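Local coordinates for protein aquaporin AqpM (Methanothermobacter marburgensis str. Marburg, PDB 2F2B) that forms a homotetrameric membrane channel that lets water move in both directions under osmotic gradients and also gives a transient increase in initial glycerol flux, at residues G53-I58 with A136-I141; F113-F118 with Y207-I212; V152-L157 with I227-G232; T160-A165 with L238-L243. One frame throughout, in Å; residues are numbered along the deposited sequence.

How the contacts relate
From the N terminus, helix 52-73 opens contact 1, which closes when the chain reaches the loop at 136-141. Contact 2 opens between those two segments, on helix 100-122, and closes at 207-212, so it crosses contact 1. Contacts 3 and 4 open one after the other on helix 143-166 and close in the same order on helix 224-243. They cross each other and also cross contact 2. Contact 1 is in series with both, and no contact nests inside another. Contacts 3 and 4 are neighbours, with centres about 13 Å apart. Contact 2 lies on the other side of the chain's centre and ties in helix 200-214.

Contact 1: residues G53-I58 with A136-I141; sequences GDWVAI and APFPGI
The CA atoms of W55 and F138 are 13.7 Å apart, the nearest approach of the two backbones, and W55 and F138 bridge it with their side chains. Segment 53-58 is helical. Segment 136-141 is irregular and makes a type II beta turn from F138 to I141, with I141 N bonded to F138 O. The two aromatic side chains approach from opposite directions. F138 CG stands anti to its carbonyl carbon (chi1 -87°), which directs the ring at W55. The closest pair is W55 CZ2 and F138 CZ, at 3.6 Å. W55 CH2 lies 3.8 Å from the same F138 CZ, so this one ring atom sits against the outer rim of the indole. F138 CE2 follows at 4.0 Å from W55 CZ2 and lies in the indole plane. The six-membered ring of W55 and the ring of F138 have centroids 5.8 Å apart, and their planes are inclined at 61°. The pair is oblique and purely apolar. The polar edge of the indole is used elsewhere, since W55 NE1 is hydrogen-bonded to N192 OD1 on helix 175-194. F138 also packs on N192, and its backbone bonds to I193. Both rings are buried. The arrangement belongs to the predicted extracellular side of the aquaporin fold, where the loop before helix 143-166 lies against the ends of helix 52-73 and helix 175-194 by way of W55, N192 and I193.

Contact 2: residues F113-F118 with Y207-I212; sequences FGSFIF and YLNDMI
S115 and F116 on helix 100-122 hold the side chain of N209 on helix 200-214 between them. F116 and N209 are the nearest residues of the two backbones, with CA atoms 6.3 Å apart. The tight part is where the N209 side chain sits against S115 and the CA and CB of F116. The amide position modelled as N209 ND2 lies 3.3 Å from both F116 CA and F116 CB. The oxygen and nitrogen of this amide are probably exchanged, so their roles stay undecided. N209 CG lies 3.8 Å from F116 N, so the amide rests close to the backbone of the other helix. On the S115 side, N209 CB is 3.6 Å from S115 OG, and N209 CG is 3.7 Å from the same S115 OG. S115 OG points across the gap because it stands opposite the backbone N (chi1 -176°). S115 and N209 are both buried, and both touch L132 in the loop between helix 125-128 and helix 143-166.

The loose part is the F116 ring. It leads away from helix 200-214, and its residue is partly exposed. Beyond CB the amide end meets the ring at its edge. Amide and ring are nearly coplanar, with 30° between their planes. The contact sets a membrane-spanning helix beside the short helix that starts within the second NPA motif, at P200. Such a pore-forming loop and half-helix, packed among spanning helices, is characteristic of the aquaporin fold.

Contact 3: residues V152-L157 with I227-G232; sequences VGTFLL and IGPIVG
T154 and F155 meet P229 and G232 where two transmembrane helices of the aquaporin fold, 143-166 and 224-243, cross. The short helical segments run at 40° to each other, and their axes approach to 7.4 Å. Glycine makes this possible: the CA atoms of F155 and G232 are only 4.3 Å apart. T154 points straight into the contact. T154 CB lies 3.7 Å from P229 O. From there the side chain branches. T154 OG1 comes 3.3 Å from P229 CA and 3.6 Å from P229 CB, lying against the proline ring without a bond to it. A chi1 of -48° turns this hydroxyl back along its own helix, where it is hydrogen-bonded to E150 O. The methyl T154 CG2 takes the other direction and ends 3.2 Å from P229 O. Helix 224-243 is kinked here, because the proline N makes no bond to the preceding turn. P229 also touches A84 of the first NPA motif. Beside T154, the backbone of F155 lies against G232. F155 CA lies 3.5 Å from G232 O in a CA-H...O contact, with an angle of 144° at the hydrogen.

Contact 4: residues T160-A165 with L238-L243; sequences TIMGIA and LTYQYL
Near the predicted cytoplasmic face, the end of helix 143-166 packs against the end of helix 224-243 through M162, G163 and Y240. The nearest CA atoms, those of M162 and Y240, are 7.0 Å apart. The Y240 ring fills that gap. Its CG lies anti to the backbone N (chi1 -171°), which carries the ring over to the other helix. M162 CB sits over one face of the ring in a CH-pi contact. M162 CB is 3.8 Å from the centroid of the Y240 ring and 19° off the ring normal. M162 CB comes nearest to Y240 CG, at 3.6 Å. The methionine chain is bent at both chi2 and chi3, and this brings the methyl M162 CE to 3.8 Å from Y240 CD1. The pair joins two helices of the aquaporin bundle near their predicted cytoplasmic ends. Helix 143-166 has a wider pi-type turn at 162-165, just where the tyrosine meets it. The far half of the ring lies along G163. Y240 CE2 is 3.7 Å from G163 CA, and Y240 OH is 3.6 Å from the same carbon. The hydroxyl is hydrogen-bonded to D167 OD1 and more weakly to R169 NH2, both just beyond the end of helix 143-166. A72 of a neighbouring subunit also packs on Y240, and M162 touches V92 in a loop of its own chain.

Contact 1: residues G53-I58 with A136-I141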
# COMPACT_ATOMS: atom_id res chain seq x y z
N GLY A 53 -0.36 4.35 11.37
CA GLY A 53 -0.84 4.67 10.03
C GLY A 53 -0.12 5.91 9.51
O GLY A 53 0.13 6.04 8.31
N ASP A 54 0.19 6.84 10.42
CA ASP A 54 0.91 8.06 10.04
C ASP A 54 2.31 7.70 9.56
O ASP A 54 2.82 8.29 8.61
CB ASP A 54 1.04 9.00 11.24
CG ASP A 54 -0.21 9.82 11.49
OD1 ASP A 54 -0.34 10.36 12.62
OD2 ASP A 54 -1.04 9.95 10.57
N TRP A 55 2.93 6.74 10.24
CA TRP A 55 4.28 6.33 9.87
C TRP A 55 4.35 5.59 8.55
O TRP A 55 5.28 5.80 7.78
CB TRP A 55 4.90 5.50 11.00
CG TRP A 55 5.51 6.37 12.07
CD1 TRP A 55 5.14 6.44 13.39
CD2 TRP A 55 6.59 7.29 11.91
NE1 TRP A 55 5.93 7.35 14.06
CE2 TRP A 55 6.83 7.88 13.17
CE3 TRP A 55 7.39 7.67 10.83
CZ2 TRP A 55 7.83 8.84 13.38
CZ3 TRP A 55 8.39 8.63 11.03
CH2 TRP A 55 8.60 9.20 12.30
N VAL A 56 3.38 4.72 8.27
CA VAL A 56 3.44 4.02 6.98
C VAL A 56 3.09 5.00 5.86
O VAL A 56 3.56 4.85 4.73
CB VAL A 56 2.49 2.78 6.95
CG1 VAL A 56 1.04 3.20 6.83
CG2 VAL A 56 2.90 1.85 5.80
N ALA A 57 2.28 6.02 6.17
CA ALA A 57 1.93 7.02 5.17
C ALA A 57 3.19 7.82 4.81
O ALA A 57 3.47 8.06 3.63
CB ALA A 57 0.85 7.96 5.71
N ILE A 58 3.96 8.22 5.82
CA ILE A 58 5.20 8.95 5.56
C ILE A 58 6.15 8.00 4.82
O ILE A 58 6.79 8.39 3.84
CB ILE A 58 5.86 9.43 6.88
CG1 ILE A 58 5.00 10.54 7.50
CG2 ILE A 58 7.29 9.94 6.61
CD1 ILE A 58 5.34 10.86 8.95
N ALA A 136 16.08 12.99 13.70
CA ALA A 136 16.81 13.14 14.96
C ALA A 136 16.31 12.09 15.94
O ALA A 136 15.18 11.62 15.82
CB ALA A 136 16.61 14.54 15.53
N PRO A 137 17.15 11.69 16.91
CA PRO A 137 16.70 10.69 17.87
C PRO A 137 15.41 11.14 18.56
O PRO A 137 15.27 12.30 18.93
CB PRO A 137 17.88 10.60 18.85
CG PRO A 137 19.06 10.91 17.98
CD PRO A 137 18.55 12.07 17.15
N PHE A 138 14.47 10.22 18.71
CA PHE A 138 13.20 10.55 19.35
C PHE A 138 13.37 10.56 20.88
O PHE A 138 14.41 10.16 21.39
CB PHE A 138 12.11 9.57 18.90
CG PHE A 138 11.42 9.99 17.63
CD1 PHE A 138 12.14 10.13 16.44
CD2 PHE A 138 10.07 10.31 17.63
CE1 PHE A 138 11.52 10.58 15.27
CE2 PHE A 138 9.43 10.77 16.47
CZ PHE A 138 10.16 10.90 15.29
N PRO A 139 12.35 11.03 21.61
CA PRO A 139 12.43 11.08 23.08
C PRO A 139 12.84 9.77 23.74
O PRO A 139 12.24 8.72 23.51
CB PRO A 139 11.03 11.53 23.48
CG PRO A 139 10.64 12.43 22.34
CD PRO A 139 11.07 11.61 21.14
N GLY A 140 13.88 9.84 24.57
CA GLY A 140 14.35 8.65 25.27
C GLY A 140 15.35 7.82 24.49
O GLY A 140 15.94 6.88 25.04
N ILE A 141 15.55 8.14 23.22
CA ILE A 141 16.49 7.39 22.39
C ILE A 141 17.87 8.05 22.42
O ILE A 141 18.01 9.23 22.10
CB ILE A 141 15.98 7.32 20.92
CG1 ILE A 141 14.59 6.66 20.88
CG2 ILE A 141 16.98 6.56 20.06
CD1 ILE A 141 14.54 5.24 21.44

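Contact 2: residues F113-F118 with Y207-I212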
# COMPACT_ATOMS: atom_id res chain seq x y z
N PHE A 113 18.08 21.74 -1.95
CA PHE A 113 17.13 22.48 -2.78
C PHE A 113 15.71 21.90 -2.62
O PHE A 113 14.73 22.65 -2.61
CB PHE A 113 17.55 22.42 -4.25
CG PHE A 113 16.90 23.47 -5.11
CD1 PHE A 113 16.40 23.13 -6.37
CD2 PHE A 113 16.81 24.79 -4.68
CE1 PHE A 113 15.81 24.10 -7.18
CE2 PHE A 113 16.22 25.77 -5.49
CZ PHE A 113 15.72 25.42 -6.74
N GLY A 114 15.61 20.58 -2.50
CA GLY A 114 14.31 19.97 -2.33
C GLY A 114 13.62 20.46 -1.07
O GLY A 114 12.42 20.78 -1.08
N SER A 115 14.38 20.53 0.01
CA SER A 115 13.85 20.99 1.29
C SER A 115 13.47 22.47 1.20
O SER A 115 12.42 22.88 1.70
CB SER A 115 14.91 20.80 2.39
OG SER A 115 14.40 21.16 3.66
N PHE A 116 14.31 23.26 0.55
CA PHE A 116 14.06 24.69 0.39
C PHE A 116 12.79 24.97 -0.41
O PHE A 116 11.96 25.79 -0.02
CB PHE A 116 15.24 25.36 -0.31
CG PHE A 116 15.02 26.82 -0.59
CD1 PHE A 116 14.96 27.74 0.44
CD2 PHE A 116 14.83 27.26 -1.90
CE1 PHE A 116 14.73 29.09 0.18
CE2 PHE A 116 14.60 28.60 -2.17
CZ PHE A 116 14.55 29.52 -1.13
N ILE A 117 12.64 24.28 -1.54
CA ILE A 117 11.46 24.49 -2.38
C ILE A 117 10.20 24.00 -1.67
O ILE A 117 9.13 24.59 -1.84
CB ILE A 117 11.64 23.79 -3.75
CG1 ILE A 117 12.77 24.47 -4.53
CG2 ILE A 117 10.34 23.87 -4.56
CD1 ILE A 117 12.52 25.95 -4.84
N PHE A 118 10.31 22.94 -0.88
CA PHE A 118 9.13 22.47 -0.17
C PHE A 118 8.71 23.54 0.84
O PHE A 118 7.52 23.83 1.01
CB PHE A 118 9.40 21.17 0.59
CG PHE A 118 8.19 20.66 1.31
CD1 PHE A 118 7.17 20.01 0.61
CD2 PHE A 118 8.02 20.91 2.67
CE1 PHE A 118 6.00 19.63 1.25
CE2 PHE A 118 6.84 20.53 3.32
CZ PHE A 118 5.83 19.89 2.61
N TYR A 207 18.34 19.55 7.65
CA TYR A 207 19.20 20.14 8.69
C TYR A 207 19.62 21.54 8.29
O TYR A 207 19.53 22.48 9.08
CB TYR A 207 20.45 19.28 8.91
CG TYR A 207 20.30 18.18 9.95
CD1 TYR A 207 19.08 17.55 10.18
CD2 TYR A 207 21.41 17.75 10.68
CE1 TYR A 207 18.96 16.52 11.12
CE2 TYR A 207 21.31 16.73 11.61
CZ TYR A 207 20.08 16.12 11.83
OH TYR A 207 19.99 15.11 12.76
N LEU A 208 20.08 21.69 7.05
CA LEU A 208 20.53 22.98 6.54
C LEU A 208 19.40 24.01 6.56
O LEU A 208 19.56 25.12 7.09
CB LEU A 208 21.08 22.84 5.12
CG LEU A 208 21.60 24.12 4.46
CD1 LEU A 208 22.72 24.71 5.31
CD2 LEU A 208 22.10 23.83 3.05
N ASN A 209 18.26 23.66 5.98
CA ASN A 209 17.14 24.58 5.94
C ASN A 209 16.53 24.87 7.31
O ASN A 209 16.07 25.99 7.56
CB ASN A 209 16.08 24.07 4.96
CG ASN A 209 16.53 24.19 3.51
OD1 ASN A 209 17.21 23.31 2.97
ND2 ASN A 209 16.18 25.30 2.88
N ASP A 210 16.53 23.89 8.21
CA ASP A 210 16.00 24.11 9.55
C ASP A 210 16.87 25.13 10.27
O ASP A 210 16.37 25.97 11.03
CB ASP A 210 15.99 22.81 10.37
CG ASP A 210 14.75 21.98 10.13
OD1 ASP A 210 13.73 22.54 9.68
OD2 ASP A 210 14.78 20.76 10.42
N MET A 211 18.17 25.06 10.04
CA MET A 211 19.11 25.98 10.66
C MET A 211 18.87 27.41 10.16
O MET A 211 18.79 28.35 10.95
CB MET A 211 20.54 25.56 10.35
CG MET A 211 21.59 26.61 10.68
SD MET A 211 23.25 26.06 10.24
CE MET A 211 23.27 26.39 8.49
N ILE A 212 18.75 27.55 8.85
CA ILE A 212 18.55 28.85 8.22
C ILE A 212 17.18 29.48 8.42
O ILE A 212 17.08 30.69 8.62
CB ILE A 212 18.80 28.76 6.70
CG1 ILE A 212 20.23 28.28 6.43
CG2 ILE A 212 18.57 30.12 6.04
CD1 ILE A 212 20.51 27.99 4.97

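Contact 3: residues V152-L157 with I227-G232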
# COMPACT_ATOMS: atom_id res chain seq x y z
N VAL A 152 21.14 -0.90 11.04
CA VAL A 152 20.27 -2.02 10.68
C VAL A 152 19.34 -1.64 9.52
O VAL A 152 19.16 -2.42 8.58
CB VAL A 152 19.42 -2.48 11.89
CG1 VAL A 152 18.54 -3.67 11.50
CG2 VAL A 152 20.35 -2.88 13.04
N GLY A 153 18.76 -0.45 9.60
CA GLY A 153 17.87 -0.01 8.53
C GLY A 153 18.57 0.11 7.19
O GLY A 153 18.06 -0.36 6.17
N THR A 154 19.75 0.72 7.17
CA THR A 154 20.46 0.88 5.91
C THR A 154 21.01 -0.46 5.41
O THR A 154 21.19 -0.65 4.21
CB THR A 154 21.60 1.91 6.03
OG1 THR A 154 21.09 3.10 6.67
CG2 THR A 154 22.11 2.30 4.65
N PHE A 155 21.26 -1.38 6.34
CA PHE A 155 21.74 -2.71 5.96
C PHE A 155 20.66 -3.37 5.11
O PHE A 155 20.94 -3.91 4.03
CB PHE A 155 22.01 -3.56 7.21
CG PHE A 155 22.45 -4.97 6.90
CD1 PHE A 155 23.80 -5.29 6.79
CD2 PHE A 155 21.51 -5.98 6.72
CE1 PHE A 155 24.21 -6.60 6.51
CE2 PHE A 155 21.91 -7.29 6.43
CZ PHE A 155 23.26 -7.60 6.33
N LEU A 156 19.41 -3.33 5.58
CA LEU A 156 18.32 -3.94 4.82
C LEU A 156 18.17 -3.27 3.46
O LEU A 156 18.01 -3.94 2.44
CB LEU A 156 16.99 -3.84 5.58
CG LEU A 156 15.78 -4.38 4.80
CD1 LEU A 156 16.02 -5.84 4.43
CD2 LEU A 156 14.51 -4.25 5.63
N LEU A 157 18.20 -1.94 3.44
CA LEU A 157 18.08 -1.20 2.19
C LEU A 157 19.15 -1.63 1.19
O LEU A 157 18.84 -1.97 0.05
CB LEU A 157 18.20 0.31 2.44
CG LEU A 157 18.34 1.19 1.19
CD1 LEU A 157 17.14 0.98 0.26
CD2 LEU A 157 18.44 2.65 1.60
N ILE A 227 27.64 8.17 9.65
CA ILE A 227 28.28 6.92 10.02
C ILE A 227 27.32 5.72 9.97
O ILE A 227 27.65 4.68 9.41
CB ILE A 227 28.90 7.00 11.43
CG1 ILE A 227 29.88 8.18 11.50
CG2 ILE A 227 29.63 5.71 11.76
CD1 ILE A 227 30.46 8.42 12.89
N GLY A 228 26.15 5.88 10.57
CA GLY A 228 25.18 4.80 10.59
C GLY A 228 24.86 4.23 9.21
O GLY A 228 25.04 3.03 8.96
N PRO A 229 24.36 5.07 8.29
CA PRO A 229 24.02 4.60 6.94
C PRO A 229 25.21 4.03 6.17
O PRO A 229 25.11 2.99 5.53
CB PRO A 229 23.43 5.84 6.28
CG PRO A 229 22.76 6.53 7.44
CD PRO A 229 23.83 6.42 8.52
N ILE A 230 26.35 4.72 6.23
CA ILE A 230 27.52 4.23 5.51
C ILE A 230 27.98 2.87 6.02
O ILE A 230 28.29 1.98 5.23
CB ILE A 230 28.67 5.26 5.57
CG1 ILE A 230 28.27 6.52 4.79
CG2 ILE A 230 29.94 4.67 4.97
CD1 ILE A 230 29.30 7.65 4.83
N VAL A 231 28.01 2.71 7.34
CA VAL A 231 28.43 1.43 7.92
C VAL A 231 27.45 0.32 7.54
O VAL A 231 27.86 -0.76 7.13
CB VAL A 231 28.52 1.53 9.46
CG1 VAL A 231 28.70 0.14 10.06
CG2 VAL A 231 29.69 2.43 9.85
N GLY A 232 26.16 0.60 7.68
CA GLY A 232 25.16 -0.40 7.33
C GLY A 232 25.24 -0.79 5.86
O GLY A 232 25.15 -1.97 5.53

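Contact 4: residues T160-A165 with L238-L243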
# COMPACT_ATOMS: atom_id res chain seq x y z
N THR A 160 19.04 -5.27 -0.15
CA THR A 160 17.93 -5.41 -1.09
C THR A 160 18.39 -4.85 -2.43
O THR A 160 18.16 -5.45 -3.48
CB THR A 160 16.68 -4.65 -0.58
OG1 THR A 160 16.28 -5.21 0.67
CG2 THR A 160 15.53 -4.78 -1.58
N ILE A 161 19.06 -3.70 -2.40
CA ILE A 161 19.56 -3.08 -3.63
C ILE A 161 20.52 -4.04 -4.34
O ILE A 161 20.48 -4.18 -5.56
CB ILE A 161 20.27 -1.74 -3.32
CG1 ILE A 161 19.22 -0.67 -2.98
CG2 ILE A 161 21.12 -1.29 -4.52
CD1 ILE A 161 19.80 0.65 -2.49
N MET A 162 21.36 -4.72 -3.57
CA MET A 162 22.31 -5.67 -4.16
C MET A 162 21.58 -6.80 -4.87
O MET A 162 21.92 -7.17 -6.00
CB MET A 162 23.21 -6.26 -3.07
CG MET A 162 24.21 -5.29 -2.46
SD MET A 162 25.42 -4.67 -3.66
CE MET A 162 26.39 -6.16 -3.98
N GLY A 163 20.57 -7.36 -4.21
CA GLY A 163 19.83 -8.46 -4.79
C GLY A 163 18.89 -8.16 -5.95
O GLY A 163 18.78 -8.96 -6.88
N ILE A 164 18.24 -7.00 -5.92
CA ILE A 164 17.28 -6.65 -6.96
C ILE A 164 17.75 -5.67 -8.04
O ILE A 164 17.16 -5.61 -9.12
CB ILE A 164 15.97 -6.10 -6.33
CG1 ILE A 164 14.81 -6.22 -7.32
CG2 ILE A 164 16.15 -4.64 -5.93
CD1 ILE A 164 14.49 -7.65 -7.73
N ALA A 165 18.81 -4.91 -7.78
CA ALA A 165 19.29 -3.95 -8.77
C ALA A 165 20.71 -4.21 -9.28
O ALA A 165 21.01 -3.96 -10.45
CB ALA A 165 19.21 -2.54 -8.21
N LEU A 238 29.20 -6.03 1.53
CA LEU A 238 30.21 -7.06 1.79
C LEU A 238 29.58 -8.41 2.12
O LEU A 238 30.08 -9.46 1.72
CB LEU A 238 31.13 -6.62 2.93
CG LEU A 238 32.03 -5.42 2.60
CD1 LEU A 238 32.76 -4.97 3.85
CD2 LEU A 238 33.01 -5.80 1.51
N THR A 239 28.47 -8.38 2.85
CA THR A 239 27.75 -9.59 3.23
C THR A 239 27.16 -10.26 1.99
O THR A 239 27.26 -11.48 1.83
CB THR A 239 26.61 -9.28 4.22
OG1 THR A 239 27.15 -8.76 5.43
CG2 THR A 239 25.80 -10.53 4.53
N TYR A 240 26.56 -9.47 1.11
CA TYR A 240 25.96 -10.02 -0.10
C TYR A 240 27.04 -10.67 -0.96
O TYR A 240 26.86 -11.77 -1.48
CB TYR A 240 25.25 -8.93 -0.89
CG TYR A 240 24.43 -9.47 -2.04
CD1 TYR A 240 24.99 -9.62 -3.31
CD2 TYR A 240 23.11 -9.88 -1.85
CE1 TYR A 240 24.26 -10.15 -4.37
CE2 TYR A 240 22.37 -10.42 -2.90
CZ TYR A 240 22.94 -10.55 -4.15
OH TYR A 240 22.21 -11.10 -5.18
N GLN A 241 28.17 -9.97 -1.09
CA GLN A 241 29.30 -10.46 -1.88
C GLN A 241 29.77 -11.81 -1.34
O GLN A 241 30.09 -12.72 -2.11
CB GLN A 241 30.43 -9.43 -1.82
CG GLN A 241 31.64 -9.75 -2.68
CD GLN A 241 32.73 -8.70 -2.57
OE1 GLN A 241 33.29 -8.48 -1.49
NE2 GLN A 241 33.02 -8.02 -3.67
N TYR A 242 29.82 -11.93 -0.02
CA TYR A 242 30.25 -13.16 0.63
C TYR A 242 29.28 -14.31 0.38
O TYR A 242 29.69 -15.40 -0.02
CB TYR A 242 30.39 -12.92 2.14
CG TYR A 242 30.47 -14.18 2.96
CD1 TYR A 242 31.59 -15.02 2.89
CD2 TYR A 242 29.43 -14.56 3.80
CE1 TYR A 242 31.66 -16.19 3.64
CE2 TYR A 242 29.48 -15.73 4.55
CZ TYR A 242 30.60 -16.54 4.46
OH TYR A 242 30.66 -17.70 5.21
N LEU A 243 27.99 -14.07 0.61
CA LEU A 243 26.97 -15.09 0.42
C LEU A 243 26.86 -15.61 -1.01
O LEU A 243 26.53 -16.78 -1.23
CB LEU A 243 25.60 -14.56 0.87
CG LEU A 243 25.44 -14.24 2.36
CD1 LEU A 243 24.05 -13.65 2.60
CD2 LEU A 243 25.64 -15.51 3.19